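Long-range contact in aldose 1-epimerase (Escherichia coli, PDB 3NRE), which probably interconverts the alpha and beta anomers of an aldose sugar: residues Q198-A211 with M224-S238. Numbering follows the deposited sequence. Where two conformers were deposited one is given.
Sequences QWVNNGFAGWNGQA and METTPPAPCYFIFVS
W207 and Y233 meet edge to face: CD2 of the tyrosine comes over one face of the indole, 3.6 Å from W207 CG, with the planes 70° apart. G209 CA lies over the opposite face, and W207 NE1 reaches Q210 O from above that carbonyl's plane. In one of its two deposited conformers M224 brings its selenium to the indole edge, while CZ3 packs against the methyl of A230. Y233 in turn offers a face to F204, whose CB sits over the ring centre, 3.7 Å from it; the rings themselves are nearly parallel but slid apart. With chi1 at 65°, Y233 CG stands between its own backbone N and carbonyl carbon, which lays the ring between F204 and W207. On the other face of the sheet G203 CA sits 3.4 Å above the F234 ring centre, where a side chain would clash. Beyond it, F236 turns its edge to the face of W199, whose NE1 is held by E170. Antiparallel strands 200-205 and 232-237 carry the F204-Y233 and G203-F234 pairs; W207 follows in the loop leading to a second sheet, where T226 OG1 donates to an in-plane lone pair of G209 O (2.8 Å). A leucine in place of W207 would probably leave Y233 without its flat partner and Q210 O without the indole N-H. Backbone bonds thus set the register at both ends, and the indole spans the turn between two sheets of this mutarotase-like beta fold.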
loop_
_atom_site.group_PDB
_atom_site.type_symbol
_atom_site.label_atom_id
_atom_site.label_comp_id
_atom_site.label_asym_id
_atom_site.label_seq_id
_atom_site.Cartn_x
_atom_site.Cartn_y
_atom_site.Cartn_z
ATOM N N GLN A 198 15.992 -13.052 0.873
ATOM C CA GLN A 198 16.773 -12.320 -0.111
ATOM C C GLN A 198 15.858 -11.222 -0.653
ATOM O O GLN A 198 14.641 -11.247 -0.443
ATOM C CB GLN A 198 17.218 -13.224 -1.265
ATOM C CG GLN A 198 16.063 -13.900 -1.995
ATOM C CD GLN A 198 16.575 -14.892 -3.019
ATOM O OE1 GLN A 198 16.562 -16.101 -2.782
ATOM N NE2 GLN A 198 17.078 -14.391 -4.137
ATOM N N TRP A 199 16.468 -10.288 -1.375
ATOM C CA TRP A 199 15.751 -9.172 -1.975
ATOM C C TRP A 199 14.575 -9.697 -2.770
ATOM O O TRP A 199 14.747 -10.580 -3.611
ATOM C CB TRP A 199 16.665 -8.414 -2.931
ATOM C CG TRP A 199 16.021 -7.276 -3.651
ATOM C CD1 TRP A 199 15.503 -7.297 -4.926
ATOM C CD2 TRP A 199 15.842 -5.945 -3.159
ATOM N NE1 TRP A 199 14.979 -6.072 -5.230
ATOM C CE2 TRP A 199 15.190 -5.211 -4.178
ATOM C CE3 TRP A 199 16.154 -5.309 -1.964
ATOM C CZ2 TRP A 199 14.849 -3.861 -4.026
ATOM C CZ3 TRP A 199 15.817 -3.975 -1.808
ATOM C CH2 TRP A 199 15.177 -3.262 -2.836
ATOM N N VAL A 200 13.403 -9.175 -2.489
ATOM C CA VAL A 200 12.222 -9.381 -3.324
ATOM C C VAL A 200 11.561 -8.031 -3.616
ATOM O O VAL A 200 11.289 -7.268 -2.719
ATOM C CB VAL A 200 11.172 -10.242 -2.622
ATOM C CG1 VAL A 200 9.871 -10.308 -3.465
ATOM C CG2 VAL A 200 11.692 -11.642 -2.309
ATOM N N ASN A 201 11.289 -7.730 -4.882
ATOM C CA ASN A 201 10.536 -6.512 -5.229
ATOM C C ASN A 201 9.757 -6.825 -6.478
ATOM O O ASN A 201 10.207 -6.543 -7.583
ATOM C CB ASN A 201 11.481 -5.339 -5.468
ATOM C CG ASN A 201 10.788 -4.122 -6.070
ATOM O OD1 ASN A 201 9.684 -3.775 -5.676
ATOM N ND2 ASN A 201 11.468 -3.449 -7.027
ATOM N N ASN A 202 8.585 -7.405 -6.309
ATOM C CA ASN A 202 7.843 -7.973 -7.459
ATOM C C ASN A 202 6.381 -7.752 -7.299
ATOM O O ASN A 202 5.823 -7.937 -6.179
ATOM C CB ASN A 202 8.106 -9.477 -7.640
ATOM C CG ASN A 202 9.539 -9.785 -7.970
ATOM O OD1 ASN A 202 10.409 -9.898 -7.081
ATOM N ND2 ASN A 202 9.838 -9.890 -9.281
ATOM N N GLY A 203 5.730 -7.425 -8.423
ATOM C CA GLY A 203 4.292 -7.353 -8.490
ATOM C C GLY A 203 3.707 -8.688 -9.004
ATOM O O GLY A 203 4.378 -9.424 -9.771
ATOM N N PHE A 204 2.491 -8.991 -8.542
ATOM C CA PHE A 204 1.794 -10.237 -8.834
ATOM C C PHE A 204 0.414 -9.895 -9.374
ATOM O O PHE A 204 -0.230 -8.954 -8.913
ATOM C CB PHE A 204 1.684 -11.110 -7.557
ATOM C CG PHE A 204 3.017 -11.573 -7.065
ATOM C CD1 PHE A 204 3.807 -10.728 -6.310
ATOM C CD2 PHE A 204 3.507 -12.805 -7.422
ATOM C CE1 PHE A 204 5.070 -11.114 -5.918
ATOM C CE2 PHE A 204 4.767 -13.213 -7.033
ATOM C CZ PHE A 204 5.557 -12.360 -6.249
ATOM N N ALA A 205 -0.016 -10.665 -10.368
ATOM C CA ALA A 205 -1.330 -10.466 -11.002
ATOM C C ALA A 205 -2.215 -11.656 -10.720
ATOM O O ALA A 205 -1.760 -12.712 -10.238
ATOM C CB ALA A 205 -1.179 -10.318 -12.530
ATOM N N GLY A 206 -3.493 -11.500 -11.028
ATOM C CA GLY A 206 -4.439 -12.590 -10.840
ATOM C C GLY A 206 -4.931 -12.787 -9.421
ATOM O O GLY A 206 -5.481 -13.821 -9.092
ATOM N N TRP A 207 -4.811 -11.755 -8.606
ATOM C CA TRP A 207 -5.173 -11.835 -7.216
ATOM C C TRP A 207 -6.658 -11.620 -7.067
ATOM O O TRP A 207 -7.284 -10.967 -7.915
ATOM C CB TRP A 207 -4.429 -10.748 -6.451
ATOM C CG TRP A 207 -4.533 -10.817 -4.982
ATOM C CD1 TRP A 207 -4.514 -11.930 -4.214
ATOM C CD2 TRP A 207 -4.503 -9.697 -4.084
ATOM N NE1 TRP A 207 -4.545 -11.571 -2.884
ATOM C CE2 TRP A 207 -4.558 -10.207 -2.785
ATOM C CE3 TRP A 207 -4.500 -8.308 -4.267
ATOM C CZ2 TRP A 207 -4.568 -9.384 -1.662
ATOM C CZ3 TRP A 207 -4.510 -7.498 -3.184
ATOM C CH2 TRP A 207 -4.579 -8.034 -1.884
ATOM N N ASN A 208 -7.204 -12.178 -5.982
ATOM C CA ASN A 208 -8.617 -12.038 -5.619
ATOM C C ASN A 208 -8.857 -11.047 -4.466
ATOM O O ASN A 208 -9.930 -11.019 -3.887
ATOM C CB ASN A 208 -9.228 -13.402 -5.271
ATOM C CG ASN A 208 -8.595 -14.056 -4.031
ATOM O OD1 ASN A 208 -7.577 -13.594 -3.480
ATOM N ND2 ASN A 208 -9.210 -15.145 -3.587
ATOM N N GLY A 209 -7.860 -10.222 -4.158
ATOM C CA GLY A 209 -7.950 -9.249 -3.126
ATOM C C GLY A 209 -7.923 -9.767 -1.705
ATOM O O GLY A 209 -8.257 -9.013 -0.830
ATOM N N GLN A 210 -7.618 -11.059 -1.491
ATOM C CA GLN A 210 -7.613 -11.643 -0.167
ATOM C C GLN A 210 -6.255 -12.277 0.124
ATOM O O GLN A 210 -5.674 -12.989 -0.730
ATOM C CB GLN A 210 -8.729 -12.697 -0.028
ATOM C CG GLN A 210 -10.113 -12.151 -0.372
ATOM C CD GLN A 210 -11.233 -13.146 -0.075
ATOM O OE1 GLN A 210 -11.173 -13.903 0.889
ATOM N NE2 GLN A 210 -12.254 -13.147 -0.910
ATOM N N ALA A 211 -5.773 -12.053 1.337
ATOM C CA ALA A 211 -4.501 -12.622 1.734
ATOM C C ALA A 211 -4.550 -13.099 3.169
ATOM O O ALA A 211 -5.355 -12.661 3.977
ATOM C CB ALA A 211 -3.364 -11.610 1.542
HETATM N N MSE A 224 -6.360 -10.391 5.415
HETATM C CA MSE A 224 -6.469 -9.163 4.612
HETATM C C MSE A 224 -7.554 -9.356 3.552
HETATM O O MSE A 224 -7.530 -10.353 2.807
HETATM C CB MSE A 224 -5.132 -8.804 3.918
HETATM C CG MSE A 224 -5.252 -7.676 2.846
HETATM SE SE MSE A 224 -3.646 -6.968 1.912
HETATM C CE MSE A 224 -2.461 -6.628 3.355
ATOM N N GLU A 225 -8.481 -8.389 3.483
ATOM C CA GLU A 225 -9.564 -8.373 2.484
ATOM C C GLU A 225 -9.689 -6.974 1.901
ATOM O O GLU A 225 -9.539 -5.979 2.599
ATOM C CB GLU A 225 -10.921 -8.772 3.084
ATOM C CG GLU A 225 -10.963 -10.210 3.510
ATOM C CD GLU A 225 -12.351 -10.666 3.990
ATOM O OE1 GLU A 225 -13.397 -10.156 3.512
ATOM O OE2 GLU A 225 -12.369 -11.561 4.852
ATOM N N THR A 226 -9.874 -6.891 0.598
ATOM C CA THR A 226 -10.057 -5.597 -0.066
ATOM C C THR A 226 -11.424 -5.539 -0.770
ATOM O O THR A 226 -11.961 -6.580 -1.283
ATOM C CB THR A 226 -8.958 -5.338 -1.107
ATOM O OG1 THR A 226 -8.864 -6.495 -1.968
ATOM C CG2 THR A 226 -7.589 -5.000 -0.417
ATOM N N THR A 227 -11.998 -4.337 -0.801
ATOM C CA THR A 227 -13.300 -4.120 -1.478
ATOM C C THR A 227 -13.285 -2.795 -2.220
ATOM O O THR A 227 -13.059 -1.759 -1.604
ATOM C CB THR A 227 -14.497 -4.031 -0.480
ATOM O OG1 THR A 227 -14.444 -5.130 0.426
ATOM C CG2 THR A 227 -15.830 -4.070 -1.216
ATOM N N PRO A 228 -13.472 -2.807 -3.548
ATOM C CA PRO A 228 -13.555 -3.936 -4.487
ATOM C C PRO A 228 -12.289 -4.789 -4.426
ATOM O O PRO A 228 -11.247 -4.297 -3.957
ATOM C CB PRO A 228 -13.664 -3.265 -5.851
ATOM C CG PRO A 228 -14.077 -1.831 -5.549
ATOM C CD PRO A 228 -13.482 -1.507 -4.237
ATOM N N PRO A 229 -12.376 -6.057 -4.826
ATOM C CA PRO A 229 -11.200 -6.907 -4.738
ATOM C C PRO A 229 -10.078 -6.309 -5.568
ATOM O O PRO A 229 -10.255 -5.975 -6.734
ATOM C CB PRO A 229 -11.671 -8.269 -5.287
ATOM C CG PRO A 229 -13.172 -8.189 -5.355
ATOM C CD PRO A 229 -13.548 -6.747 -5.409
ATOM N N ALA A 230 -8.935 -6.149 -4.944
ATOM C CA ALA A 230 -7.740 -5.699 -5.646
ATOM C C ALA A 230 -7.210 -6.809 -6.554
ATOM O O ALA A 230 -7.160 -7.955 -6.151
ATOM C CB ALA A 230 -6.690 -5.313 -4.633
ATOM N N PRO A 231 -6.756 -6.459 -7.766
ATOM C CA PRO A 231 -6.262 -7.442 -8.743
ATOM C C PRO A 231 -4.759 -7.730 -8.679
ATOM O O PRO A 231 -4.308 -8.712 -9.285
ATOM C CB PRO A 231 -6.568 -6.761 -10.063
ATOM C CG PRO A 231 -6.382 -5.326 -9.769
ATOM C CD PRO A 231 -7.034 -5.165 -8.404
ATOM N N CYS A 232 -3.987 -6.867 -7.995
ATOM C CA CYS A 232 -2.531 -6.999 -7.945
ATOM C C CYS A 232 -2.020 -6.723 -6.547
ATOM O O CYS A 232 -2.623 -5.964 -5.823
ATOM C CB CYS A 232 -1.888 -6.027 -8.921
ATOM S SG CYS A 232 -2.346 -6.304 -10.636
ATOM N N TYR A 233 -0.904 -7.362 -6.202
ATOM C CA TYR A 233 -0.184 -7.086 -4.944
ATOM C C TYR A 233 1.311 -7.063 -5.261
ATOM O O TYR A 233 1.775 -7.762 -6.163
ATOM C CB TYR A 233 -0.527 -8.116 -3.851
ATOM C CG TYR A 233 -0.122 -9.575 -4.063
ATOM C CD1 TYR A 233 1.122 -10.053 -3.650
ATOM C CD2 TYR A 233 -1.009 -10.527 -4.592
ATOM C CE1 TYR A 233 1.476 -11.406 -3.827
ATOM C CE2 TYR A 233 -0.655 -11.862 -4.732
ATOM C CZ TYR A 233 0.580 -12.292 -4.367
ATOM O OH TYR A 233 0.939 -13.610 -4.498
ATOM N N PHE A 234 2.065 -6.245 -4.510
ATOM C CA PHE A 234 3.525 -6.302 -4.521
ATOM C C PHE A 234 4.029 -6.943 -3.228
ATOM O O PHE A 234 3.435 -6.816 -2.174
ATOM C CB PHE A 234 4.159 -4.877 -4.680
ATOM C CG PHE A 234 4.564 -4.512 -6.108
ATOM C CD1 PHE A 234 3.588 -4.169 -7.049
ATOM C CD2 PHE A 234 5.885 -4.504 -6.510
ATOM C CE1 PHE A 234 3.938 -3.847 -8.354
ATOM C CE2 PHE A 234 6.211 -4.169 -7.803
ATOM C CZ PHE A 234 5.263 -3.832 -8.713
ATOM N N ILE A 235 5.128 -7.653 -3.321
ATOM C CA ILE A 235 5.827 -8.171 -2.165
ATOM C C ILE A 235 7.170 -7.454 -2.148
ATOM O O ILE A 235 7.872 -7.381 -3.185
ATOM C CB ILE A 235 6.118 -9.671 -2.257
ATOM C CG1 ILE A 235 4.835 -10.488 -2.299
ATOM C CG2 ILE A 235 7.017 -10.146 -1.096
ATOM C CD1 ILE A 235 3.905 -10.336 -1.054
ATOM N N PHE A 236 7.536 -6.969 -0.966
ATOM C CA PHE A 236 8.843 -6.425 -0.693
ATOM C C PHE A 236 9.516 -7.162 0.462
ATOM O O PHE A 236 8.933 -7.292 1.540
ATOM C CB PHE A 236 8.729 -4.906 -0.375
ATOM C CG PHE A 236 10.052 -4.285 -0.156
ATOM C CD1 PHE A 236 10.986 -4.321 -1.160
ATOM C CD2 PHE A 236 10.390 -3.718 1.035
ATOM C CE1 PHE A 236 12.230 -3.792 -0.978
ATOM C CE2 PHE A 236 11.665 -3.179 1.244
ATOM C CZ PHE A 236 12.575 -3.201 0.232
ATOM N N VAL A 237 10.738 -7.645 0.222
ATOM C CA VAL A 237 11.686 -8.131 1.227
ATOM C C VAL A 237 12.976 -7.392 0.905
ATOM O O VAL A 237 13.432 -7.378 -0.244
ATOM C CB VAL A 237 11.951 -9.632 1.156
ATOM C CG1 VAL A 237 12.925 -10.051 2.284
ATOM C CG2 VAL A 237 10.645 -10.391 1.249
ATOM N N SER A 238 13.565 -6.781 1.911
ATOM C CA SER A 238 14.810 -6.029 1.707
ATOM C C SER A 238 16.070 -6.924 1.764
ATOM O O SER A 238 15.972 -8.141 1.681
ATOM C CB SER A 238 14.815 -4.851 2.698
ATOM O OG SER A 238 15.744 -3.838 2.350
HETATM O O HOH W 1 8.028 -4.418 -3.693
HETATM O O HOH W 2 -4.840 -9.665 -12.146
HETATM O O HOH W 3 -9.169 -9.386 -8.006
HETATM O O HOH W 4 -11.471 -9.368 -1.115
#